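Local coordinates for protein beta-xylosidase (Uncultured organism, PDB 4MLG) that probably hydrolyses short xylo-oligosaccharides to release xylose, as a calcium-binding beta-propeller glycoside hydrolase of family 43, at residues 18-23 / 276-281; 92-97 / 114-119; 233-238 / 248-253. All coordinates share one frame; numbering follows the deposited sequence.

Contact 1: residues 18-23 / 276-281; sequences AHVFND and SIVEFK
Val278 forks between Ala18 and Val20, and this fork sets the geometry of the contact. Lodged between the backbone N and the carbonyl carbon (chi1 65°), Val278 CG1 meets Ala18 CB at 3.6 Å. The other branch, Val278 CG2, goes to Val20 CG2 at 3.7 Å, where the two valines meet at a slant. Val20 CG2 is itself shared: besides Val278 it lies 3.5 Å from the carbonyl oxygen Glu279 O and 3.9 Å from Phe280 CD1. The last approach comes at the edge of the Phe280 ring and in its plane. Further along the same rim, Phe280 CZ is 3.8 Å from Asp23 O, so a methyl and a carbonyl oxygen line the ring's edge. The ring reaches them because CG stands anti to the backbone N of Phe280 (chi1 -169°).

At the other end Ser276 OG accepts a hydrogen bond from Ala18 N (3.1 Å) and is also bonded to Pro16 O, which fixes the hydroxyl between two backbone groups; the Ser276 side chain is about 6 Å from the bound calcium ion. The strand axes are 6.8 Å apart at closest and 29° from parallel, and no backbone-to-backbone bond joins them. Each strand pairs within its own sheet, His19 with Tyr26 and Val278 with Tyr285, while Leu25 packs against both Val278 and Phe280.

With one hydrogen bond among methyl and ring-edge contacts, these two propeller sheets are probably held together here mainly by the fit of apolar groups, Ser276 giving the one directional link.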
loop_
_atom_site.group_PDB
_atom_site.type_symbol
_atom_site.label_atom_id
_atom_site.label_comp_id
_atom_site.label_asym_id
_atom_site.label_seq_id
_atom_site.Cartn_x
_atom_site.Cartn_y
_atom_site.Cartn_z
ATOM N N ALA A 18 0.132 14.539 -24.234
ATOM C CA ALA A 18 -0.298 14.492 -25.626
ATOM C C ALA A 18 0.224 13.270 -26.380
ATOM O O ALA A 18 1.383 12.877 -26.235
ATOM C CB ALA A 18 0.096 15.773 -26.341
ATOM N N HIS A 19 -0.652 12.675 -27.182
ATOM C CA HIS A 19 -0.309 11.516 -27.996
ATOM C C HIS A 19 -0.976 11.633 -29.357
ATOM O O HIS A 19 -1.995 12.310 -29.502
ATOM C CB HIS A 19 -0.764 10.224 -27.316
ATOM C CG HIS A 19 -0.029 9.913 -26.051
ATOM N ND1 HIS A 19 0.975 8.971 -25.987
ATOM C CD2 HIS A 19 -0.154 10.415 -24.800
ATOM C CE1 HIS A 19 1.439 8.909 -24.752
ATOM N NE2 HIS A 19 0.770 9.774 -24.011
ATOM N N VAL A 20 -0.402 10.968 -30.353
ATOM C CA VAL A 20 -0.970 10.974 -31.694
ATOM C C VAL A 20 -1.637 9.640 -32.012
ATOM O O VAL A 20 -0.967 8.625 -32.203
ATOM C CB VAL A 20 0.096 11.279 -32.760
ATOM C CG1 VAL A 20 -0.551 11.399 -34.129
ATOM C CG2 VAL A 20 0.839 12.556 -32.408
ATOM N N PHE A 21 -2.965 9.654 -32.064
ATOM C CA PHE A 21 -3.739 8.457 -32.364
ATOM C C PHE A 21 -4.625 8.705 -33.578
ATOM O O PHE A 21 -5.369 9.684 -33.614
ATOM C CB PHE A 21 -4.605 8.072 -31.163
ATOM C CG PHE A 21 -3.816 7.693 -29.941
ATOM C CD1 PHE A 21 -2.694 6.885 -30.045
ATOM C CD2 PHE A 21 -4.195 8.149 -28.690
ATOM C CE1 PHE A 21 -1.968 6.534 -28.919
ATOM C CE2 PHE A 21 -3.473 7.803 -27.561
ATOM C CZ PHE A 21 -2.359 6.995 -27.675
ATOM N N ASN A 22 -4.540 7.815 -34.565
ATOM C CA ASN A 22 -5.341 7.917 -35.783
ATOM C C ASN A 22 -5.186 9.264 -36.485
ATOM O O ASN A 22 -6.174 9.872 -36.899
ATOM C CB ASN A 22 -6.821 7.647 -35.486
ATOM C CG ASN A 22 -7.066 6.246 -34.955
ATOM O OD1 ASN A 22 -6.373 5.300 -35.326
ATOM N ND2 ASN A 22 -8.059 6.108 -34.082
ATOM N N ASP A 23 -3.940 9.722 -36.598
ATOM C CA ASP A 23 -3.612 11.015 -37.205
ATOM C C ASP A 23 -4.273 12.196 -36.493
ATOM O O ASP A 23 -4.372 13.293 -37.044
ATOM C CB ASP A 23 -3.944 11.026 -38.700
ATOM C CG ASP A 23 -3.164 9.985 -39.474
ATOM O OD1 ASP A 23 -2.172 9.458 -38.925
ATOM O OD2 ASP A 23 -3.538 9.697 -40.629
ATOM N N SER A 276 4.450 17.734 -21.709
ATOM C CA SER A 276 4.527 16.538 -22.540
ATOM C C SER A 276 4.972 16.950 -23.940
ATOM O O SER A 276 4.427 17.892 -24.518
ATOM C CB SER A 276 3.176 15.823 -22.607
ATOM O OG SER A 276 2.204 16.626 -23.253
ATOM N N ILE A 277 5.963 16.246 -24.479
ATOM C CA ILE A 277 6.517 16.578 -25.788
ATOM C C ILE A 277 6.105 15.555 -26.847
ATOM O O ILE A 277 6.236 14.348 -26.639
ATOM C CB ILE A 277 8.053 16.670 -25.734
ATOM C CG1 ILE A 277 8.486 17.621 -24.617
ATOM C CG2 ILE A 277 8.608 17.119 -27.075
ATOM C CD1 ILE A 277 9.980 17.770 -24.483
ATOM N N VAL A 278 5.612 16.045 -27.980
ATOM C CA VAL A 278 5.119 15.172 -29.040
ATOM C C VAL A 278 5.240 15.854 -30.403
ATOM O O VAL A 278 5.134 17.076 -30.507
ATOM C CB VAL A 278 3.650 14.755 -28.776
ATOM C CG1 VAL A 278 2.729 15.965 -28.840
ATOM C CG2 VAL A 278 3.201 13.680 -29.754
ATOM N N GLU A 279 5.486 15.063 -31.442
ATOM C CA GLU A 279 5.560 15.582 -32.803
ATOM C C GLU A 279 4.213 15.432 -33.501
ATOM O O GLU A 279 3.613 14.356 -33.483
ATOM C CB GLU A 279 6.642 14.848 -33.598
ATOM C CG GLU A 279 6.806 15.338 -35.031
ATOM C CD GLU A 279 7.829 14.532 -35.812
ATOM O OE1 GLU A 279 8.088 13.371 -35.433
ATOM O OE2 GLU A 279 8.377 15.060 -36.805
ATOM N N PHE A 280 3.737 16.512 -34.111
ATOM C CA PHE A 280 2.475 16.479 -34.840
ATOM C C PHE A 280 2.568 17.291 -36.128
ATOM O O PHE A 280 2.837 18.493 -36.099
ATOM C CB PHE A 280 1.329 16.988 -33.961
ATOM C CG PHE A 280 -0.038 16.736 -34.536
ATOM C CD1 PHE A 280 -0.630 15.487 -34.429
ATOM C CD2 PHE A 280 -0.732 17.749 -35.177
ATOM C CE1 PHE A 280 -1.888 15.251 -34.955
ATOM C CE2 PHE A 280 -1.992 17.520 -35.705
ATOM C CZ PHE A 280 -2.571 16.269 -35.593
ATOM N N LYS A 281 2.350 16.614 -37.255
ATOM C CA LYS A 281 2.417 17.229 -38.581
ATOM C C LYS A 281 3.755 17.908 -38.877
ATOM O O LYS A 281 3.791 19.031 -39.377
ATOM C CB LYS A 281 1.256 18.205 -38.795
ATOM C CG LYS A 281 -0.107 17.535 -38.866
ATOM C CD LYS A 281 -1.208 18.546 -39.140
ATOM C CE LYS A 281 -2.551 17.859 -39.328
ATOM N NZ LYS A 281 -3.653 18.837 -39.547
#

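Contact 2: residues 92-97 / 114-119; sequences NGKYYM and ISDRPE
Pro118 lies across one face of the Tyr95 ring, and this is the tightly packed part of the contact. Pro118 CB sits 3.9 Å from the ring centroid and 22° off the normal, a CH-pi geometry, while Pro118 CD reaches Tyr95 CE2 at 3.4 Å. The ring edge is taken by the carbonyl oxygens of Ser115 and Asp116. Behind the ring the backbones form the hydrogen-bonded pair Tyr95-Ser115: Tyr95 N donates to Ser115 O (3.0 Å, nearly straight at 174°) and Ser115 N returns a bond to Tyr95 O. On the opposite sheet face lies the non-hydrogen-bonded pair Tyr96-Ile114, with Tyr96 CE1 3.9 Å from Ile114 CD1.

The Lys94 and Asp116 side is looser. Lys94 CG passes 3.9 Å from Asp116 OD1, but Lys94 NZ stays 6.3 Å from that same oxygen because the lysine chain bends at chi3 and chi4, back to a weak bond with Asn92 O. Any attraction between these charges is probably slight.

Strands 94-102 and 108-115 thus make a beta hairpin in a four-stranded antiparallel sheet, flanked by 81-91 (Tyr96 with Ala89) and 123-124 (Ile114 with Ile123). On strand 24-32, Tyr26 packs against the Pro118 side chain and Tyr28 OH is hydrogen-bonded to Pro118 O.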
loop_
_atom_site.group_PDB
_atom_site.type_symbol
_atom_site.label_atom_id
_atom_site.label_comp_id
_atom_site.label_asym_id
_atom_site.label_seq_id
_atom_site.Cartn_x
_atom_site.Cartn_y
_atom_site.Cartn_z
ATOM N N ASN A 92 -1.951 -3.750 -28.192
ATOM C CA ASN A 92 -2.885 -4.860 -28.367
ATOM C C ASN A 92 -4.261 -4.410 -28.846
ATOM O O ASN A 92 -5.271 -5.043 -28.540
ATOM C CB ASN A 92 -3.018 -5.670 -27.072
ATOM C CG ASN A 92 -1.676 -6.092 -26.509
ATOM O OD1 ASN A 92 -0.794 -6.541 -27.242
ATOM N ND2 ASN A 92 -1.511 -5.944 -25.199
ATOM N N GLY A 93 -4.295 -3.312 -29.595
ATOM C CA GLY A 93 -5.543 -2.779 -30.112
ATOM C C GLY A 93 -6.375 -2.063 -29.064
ATOM O O GLY A 93 -7.519 -1.688 -29.321
ATOM N N LYS A 94 -5.804 -1.870 -27.878
ATOM C CA LYS A 94 -6.514 -1.192 -26.798
ATOM C C LYS A 94 -5.700 -0.042 -26.210
ATOM O O LYS A 94 -4.486 0.033 -26.398
ATOM C CB LYS A 94 -6.902 -2.186 -25.701
ATOM C CG LYS A 94 -7.926 -3.221 -26.141
ATOM C CD LYS A 94 -8.274 -4.176 -25.011
ATOM C CE LYS A 94 -7.064 -4.987 -24.580
ATOM N NZ LYS A 94 -6.517 -5.815 -25.692
ATOM N N TYR A 95 -6.379 0.851 -25.498
ATOM C CA TYR A 95 -5.727 2.002 -24.883
ATOM C C TYR A 95 -5.695 1.863 -23.364
ATOM O O TYR A 95 -6.737 1.744 -22.718
ATOM C CB TYR A 95 -6.431 3.299 -25.290
ATOM C CG TYR A 95 -6.354 3.604 -26.771
ATOM C CD1 TYR A 95 -5.409 4.494 -27.270
ATOM C CD2 TYR A 95 -7.225 3.004 -27.671
ATOM C CE1 TYR A 95 -5.336 4.777 -28.623
ATOM C CE2 TYR A 95 -7.157 3.278 -29.024
ATOM C CZ TYR A 95 -6.213 4.167 -29.494
ATOM O OH TYR A 95 -6.147 4.441 -30.842
ATOM N N TYR A 96 -4.491 1.872 -22.802
ATOM C CA TYR A 96 -4.312 1.696 -21.368
ATOM C C TYR A 96 -4.001 3.018 -20.680
ATOM O O TYR A 96 -2.950 3.618 -20.913
ATOM C CB TYR A 96 -3.191 0.691 -21.092
ATOM C CG TYR A 96 -3.479 -0.704 -21.604
ATOM C CD1 TYR A 96 -4.086 -1.650 -20.789
ATOM C CD2 TYR A 96 -3.145 -1.073 -22.901
ATOM C CE1 TYR A 96 -4.353 -2.924 -21.250
ATOM C CE2 TYR A 96 -3.409 -2.345 -23.371
ATOM C CZ TYR A 96 -4.012 -3.267 -22.540
ATOM O OH TYR A 96 -4.278 -4.538 -22.999
ATOM N N MET A 97 -4.920 3.473 -19.835
ATOM C CA MET A 97 -4.708 4.696 -19.069
ATOM C C MET A 97 -4.105 4.385 -17.705
ATOM O O MET A 97 -4.651 3.586 -16.944
ATOM C CB MET A 97 -6.018 5.465 -18.893
ATOM C CG MET A 97 -5.901 6.657 -17.958
ATOM S SD MET A 97 -7.450 7.557 -17.766
ATOM C CE MET A 97 -7.717 8.140 -19.438
ATOM N N ILE A 114 -8.979 0.857 -19.022
ATOM C CA ILE A 114 -8.894 0.372 -20.397
ATOM C C ILE A 114 -10.057 0.858 -21.267
ATOM O O ILE A 114 -11.190 0.964 -20.799
ATOM C CB ILE A 114 -8.847 -1.172 -20.431
ATOM C CG1 ILE A 114 -7.855 -1.702 -19.392
ATOM C CG2 ILE A 114 -8.487 -1.676 -21.820
ATOM C CD1 ILE A 114 -7.737 -3.211 -19.368
ATOM N N SER A 115 -9.764 1.153 -22.532
ATOM C CA SER A 115 -10.787 1.544 -23.499
ATOM C C SER A 115 -10.463 0.994 -24.888
ATOM O O SER A 115 -9.310 0.686 -25.189
ATOM C CB SER A 115 -10.922 3.066 -23.558
ATOM O OG SER A 115 -11.887 3.456 -24.521
ATOM N N ASP A 116 -11.484 0.874 -25.731
ATOM C CA ASP A 116 -11.301 0.365 -27.087
ATOM C C ASP A 116 -10.944 1.479 -28.067
ATOM O O ASP A 116 -10.501 1.217 -29.184
ATOM C CB ASP A 116 -12.555 -0.372 -27.563
ATOM C CG ASP A 116 -12.733 -1.717 -26.886
ATOM O OD1 ASP A 116 -11.724 -2.432 -26.705
ATOM O OD2 ASP A 116 -13.881 -2.059 -26.534
ATOM N N ARG A 117 -11.145 2.721 -27.642
ATOM C CA ARG A 117 -10.820 3.879 -28.466
ATOM C C ARG A 117 -10.219 4.989 -27.597
ATOM O O ARG A 117 -10.524 5.070 -26.407
ATOM C CB ARG A 117 -12.058 4.351 -29.239
ATOM C CG ARG A 117 -13.295 4.580 -28.396
ATOM C CD ARG A 117 -14.539 4.609 -29.272
ATOM N NE ARG A 117 -15.726 5.024 -28.532
ATOM C CZ ARG A 117 -16.249 6.244 -28.586
ATOM N NH1 ARG A 117 -15.695 7.172 -29.355
ATOM N NH2 ARG A 117 -17.332 6.536 -27.878
ATOM N N PRO A 118 -9.357 5.839 -28.186
ATOM C CA PRO A 118 -8.556 6.785 -27.397
ATOM C C PRO A 118 -9.373 7.812 -26.618
ATOM O O PRO A 118 -8.893 8.328 -25.609
ATOM C CB PRO A 118 -7.707 7.493 -28.459
ATOM C CG PRO A 118 -8.487 7.359 -29.715
ATOM C CD PRO A 118 -9.132 6.013 -29.633
ATOM N N GLU A 119 -10.584 8.104 -27.079
ATOM C CA GLU A 119 -11.410 9.122 -26.443
ATOM C C GLU A 119 -12.558 8.500 -25.657
ATOM O O GLU A 119 -13.159 9.150 -24.801
ATOM C CB GLU A 119 -11.963 10.091 -27.491
ATOM C CG GLU A 119 -13.194 9.585 -28.238
ATOM C CD GLU A 119 -12.874 8.563 -29.318
ATOM O OE1 GLU A 119 -11.785 7.955 -29.282
ATOM O OE2 GLU A 119 -13.724 8.372 -30.214
#

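Contact 3: residues 233-238 / 248-253; sequences KYYFSY and YATGDN
Phe236 O is gripped twice from the facing strand: Ala249 N donates a hydrogen bond at 2.8 Å, and Tyr248 CA adds a CA-H...O contact at 3.3 Å. The amide approaches from well above the carbonyl plane, 38° out of it. The return bond, Phe236 N to Ala249 O (3.0 Å), completes a hydrogen-bonded antiparallel pair. Toward Gly251 the ladder weakens, since Tyr234 N still reaches Gly251 O at 3.1 Å whereas Gly251 N to Tyr234 O is a weak bond.

On one face of the sheet Tyr235 and Tyr248 project alongside each other. Their CD1 atoms are 3.7 Å apart, with that of Tyr248 in the plane of the Tyr235 ring, at its edge. Thr250 CG2 adds a methyl 3.8 Å from Tyr235 CE1. Both phenol oxygens bond to the C-terminal part of the chain, Tyr235 OH to Gly314 O and Tyr248 OH to Ile316 N, while Thr250 OG1 is held by Arg261.

Phe236, Ala249 and Tyr234 occupy the other face. The Tyr234 ring runs under the Asp252-Asn253 backbone, with Asn253 over one face and Gly251 O at the edge; its hydroxyl bonds Asp142 OD1. An alanine in place of Tyr234 would probably leave Asp142 without this partner and open a gap beneath the Asp252-Asn253 backbone.

The two strands diverge from exact antiparallel, at 154°, and are successive in the chain. Together with 223-230 and 258-265 on their flanks, they form a twisted up-and-down antiparallel meander, the blade architecture of the five-bladed propeller of family 43.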
loop_
_atom_site.group_PDB
_atom_site.type_symbol
_atom_site.label_atom_id
_atom_site.label_comp_id
_atom_site.label_asym_id
_atom_site.label_seq_id
_atom_site.Cartn_x
_atom_site.Cartn_y
_atom_site.Cartn_z
ATOM N N LYS A 233 18.047 9.649 -30.644
ATOM C CA LYS A 233 18.473 9.968 -29.286
ATOM C C LYS A 233 17.281 10.027 -28.330
ATOM O O LYS A 233 16.184 10.428 -28.718
ATOM C CB LYS A 233 19.237 11.294 -29.268
ATOM C CG LYS A 233 20.228 11.428 -28.124
ATOM C CD LYS A 233 20.879 12.802 -28.114
ATOM C CE LYS A 233 21.537 13.119 -29.447
ATOM N NZ LYS A 233 22.134 14.484 -29.463
ATOM N N TYR A 234 17.501 9.618 -27.084
ATOM C CA TYR A 234 16.453 9.661 -26.068
ATOM C C TYR A 234 16.441 11.001 -25.340
ATOM O O TYR A 234 17.491 11.598 -25.099
ATOM C CB TYR A 234 16.630 8.524 -25.057
ATOM C CG TYR A 234 16.237 7.159 -25.574
ATOM C CD1 TYR A 234 14.978 6.636 -25.317
ATOM C CD2 TYR A 234 17.127 6.391 -26.313
ATOM C CE1 TYR A 234 14.614 5.386 -25.783
ATOM C CE2 TYR A 234 16.772 5.141 -26.785
ATOM C CZ TYR A 234 15.515 4.643 -26.517
ATOM O OH TYR A 234 15.154 3.400 -26.983
ATOM N N TYR A 235 15.249 11.470 -24.991
ATOM C CA TYR A 235 15.108 12.723 -24.261
ATOM C C TYR A 235 14.216 12.546 -23.039
ATOM O O TYR A 235 12.997 12.438 -23.164
ATOM C CB TYR A 235 14.533 13.815 -25.165
ATOM C CG TYR A 235 15.470 14.295 -26.252
ATOM C CD1 TYR A 235 16.303 15.388 -26.045
ATOM C CD2 TYR A 235 15.514 13.663 -27.488
ATOM C CE1 TYR A 235 17.159 15.833 -27.037
ATOM C CE2 TYR A 235 16.367 14.101 -28.485
ATOM C CZ TYR A 235 17.186 15.185 -28.254
ATOM O OH TYR A 235 18.035 15.622 -29.245
ATOM N N PHE A 236 14.826 12.514 -21.859
ATOM C CA PHE A 236 14.065 12.438 -20.621
ATOM C C PHE A 236 13.903 13.825 -20.014
ATOM O O PHE A 236 14.853 14.391 -19.470
ATOM C CB PHE A 236 14.741 11.499 -19.621
ATOM C CG PHE A 236 14.016 11.391 -18.309
ATOM C CD1 PHE A 236 12.891 10.591 -18.188
ATOM C CD2 PHE A 236 14.457 12.093 -17.198
ATOM C CE1 PHE A 236 12.217 10.489 -16.982
ATOM C CE2 PHE A 236 13.789 11.998 -15.988
ATOM C CZ PHE A 236 12.668 11.194 -15.879
ATOM N N SER A 237 12.697 14.371 -20.116
ATOM C CA SER A 237 12.403 15.680 -19.553
ATOM C C SER A 237 11.594 15.541 -18.267
ATOM O O SER A 237 10.964 14.509 -18.028
ATOM C CB SER A 237 11.666 16.550 -20.569
ATOM O OG SER A 237 10.484 15.915 -21.025
ATOM N N TYR A 238 11.617 16.585 -17.443
ATOM C CA TYR A 238 11.009 16.525 -16.118
ATOM C C TYR A 238 10.864 17.907 -15.490
ATOM O O TYR A 238 11.386 18.893 -16.011
ATOM C CB TYR A 238 11.842 15.628 -15.197
ATOM C CG TYR A 238 13.288 16.058 -15.064
ATOM C CD1 TYR A 238 13.708 16.831 -13.990
ATOM C CD2 TYR A 238 14.233 15.686 -16.013
ATOM C CE1 TYR A 238 15.026 17.225 -13.866
ATOM C CE2 TYR A 238 15.553 16.076 -15.897
ATOM C CZ TYR A 238 15.944 16.844 -14.822
ATOM O OH TYR A 238 17.257 17.232 -14.703
ATOM N N TYR A 248 15.780 18.774 -19.169
ATOM C CA TYR A 248 15.822 17.557 -19.969
ATOM C C TYR A 248 17.215 16.939 -20.002
ATOM O O TYR A 248 18.223 17.637 -19.872
ATOM C CB TYR A 248 15.323 17.819 -21.393
ATOM C CG TYR A 248 16.332 18.488 -22.299
ATOM C CD1 TYR A 248 17.022 17.758 -23.260
ATOM C CD2 TYR A 248 16.592 19.847 -22.197
ATOM C CE1 TYR A 248 17.942 18.365 -24.093
ATOM C CE2 TYR A 248 17.511 20.462 -23.025
ATOM C CZ TYR A 248 18.183 19.717 -23.971
ATOM O OH TYR A 248 19.100 20.325 -24.798
ATOM N N ALA A 249 17.257 15.622 -20.173
ATOM C CA ALA A 249 18.512 14.890 -20.250
ATOM C C ALA A 249 18.507 13.975 -21.471
ATOM O O ALA A 249 17.475 13.809 -22.122
ATOM C CB ALA A 249 18.729 14.087 -18.980
ATOM N N THR A 250 19.657 13.386 -21.784
ATOM C CA THR A 250 19.763 12.510 -22.947
ATOM C C THR A 250 20.440 11.179 -22.625
ATOM O O THR A 250 21.276 11.094 -21.725
ATOM C CB THR A 250 20.507 13.192 -24.112
ATOM O OG1 THR A 250 21.770 13.688 -23.653
ATOM C CG2 THR A 250 19.684 14.346 -24.669
ATOM N N GLY A 251 20.059 10.145 -23.368
ATOM C CA GLY A 251 20.605 8.813 -23.182
ATOM C C GLY A 251 20.453 7.989 -24.447
ATOM O O GLY A 251 19.876 8.457 -25.428
ATOM N N ASP A 252 20.963 6.763 -24.430
ATOM C CA ASP A 252 20.924 5.915 -25.617
ATOM C C ASP A 252 20.017 4.694 -25.451
ATOM O O ASP A 252 19.883 3.883 -26.368
ATOM C CB ASP A 252 22.338 5.477 -26.012
ATOM C CG ASP A 252 22.977 4.558 -24.985
ATOM O OD1 ASP A 252 22.615 4.645 -23.794
ATOM O OD2 ASP A 252 23.845 3.747 -25.370
ATOM N N ASN A 253 19.397 4.572 -24.281
ATOM C CA ASN A 253 18.498 3.455 -24.002
ATOM C C ASN A 253 17.537 3.783 -22.859
ATOM O O ASN A 253 17.848 4.618 -22.010
ATOM C CB ASN A 253 19.302 2.185 -23.702
ATOM C CG ASN A 253 19.963 2.217 -22.341
ATOM O OD1 ASN A 253 19.437 1.671 -21.372
ATOM N ND2 ASN A 253 21.127 2.850 -22.263
#

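How the contacts relate
Contacts 2 and 3 each hold a beta hairpin together by backbone bonds, whereas contact 1 joins strands of different sheets, 253 residues apart, mainly through side chains. Both hairpins are nested inside the chain loop that contact 1 closes, and contact 1 touches each: Phe21 meets Tyr95 edge-to-face and packs on Pro118, and Ile277 CD1 lies 4.0 Å from Ser237 OG. Contacts 2 and 3 stay about 17 Å apart at their nearest atoms. Contact 3 has the largest share of buried residues (7 of 12 touching, against 4 of 9 in contact 2 and 3 of 8 in the partly buried contact 1), its tyrosine hydroxyls tied into the fold. Contact 2, furthest from the chain centre, carries exposed Asp116 and Arg117 at its margin.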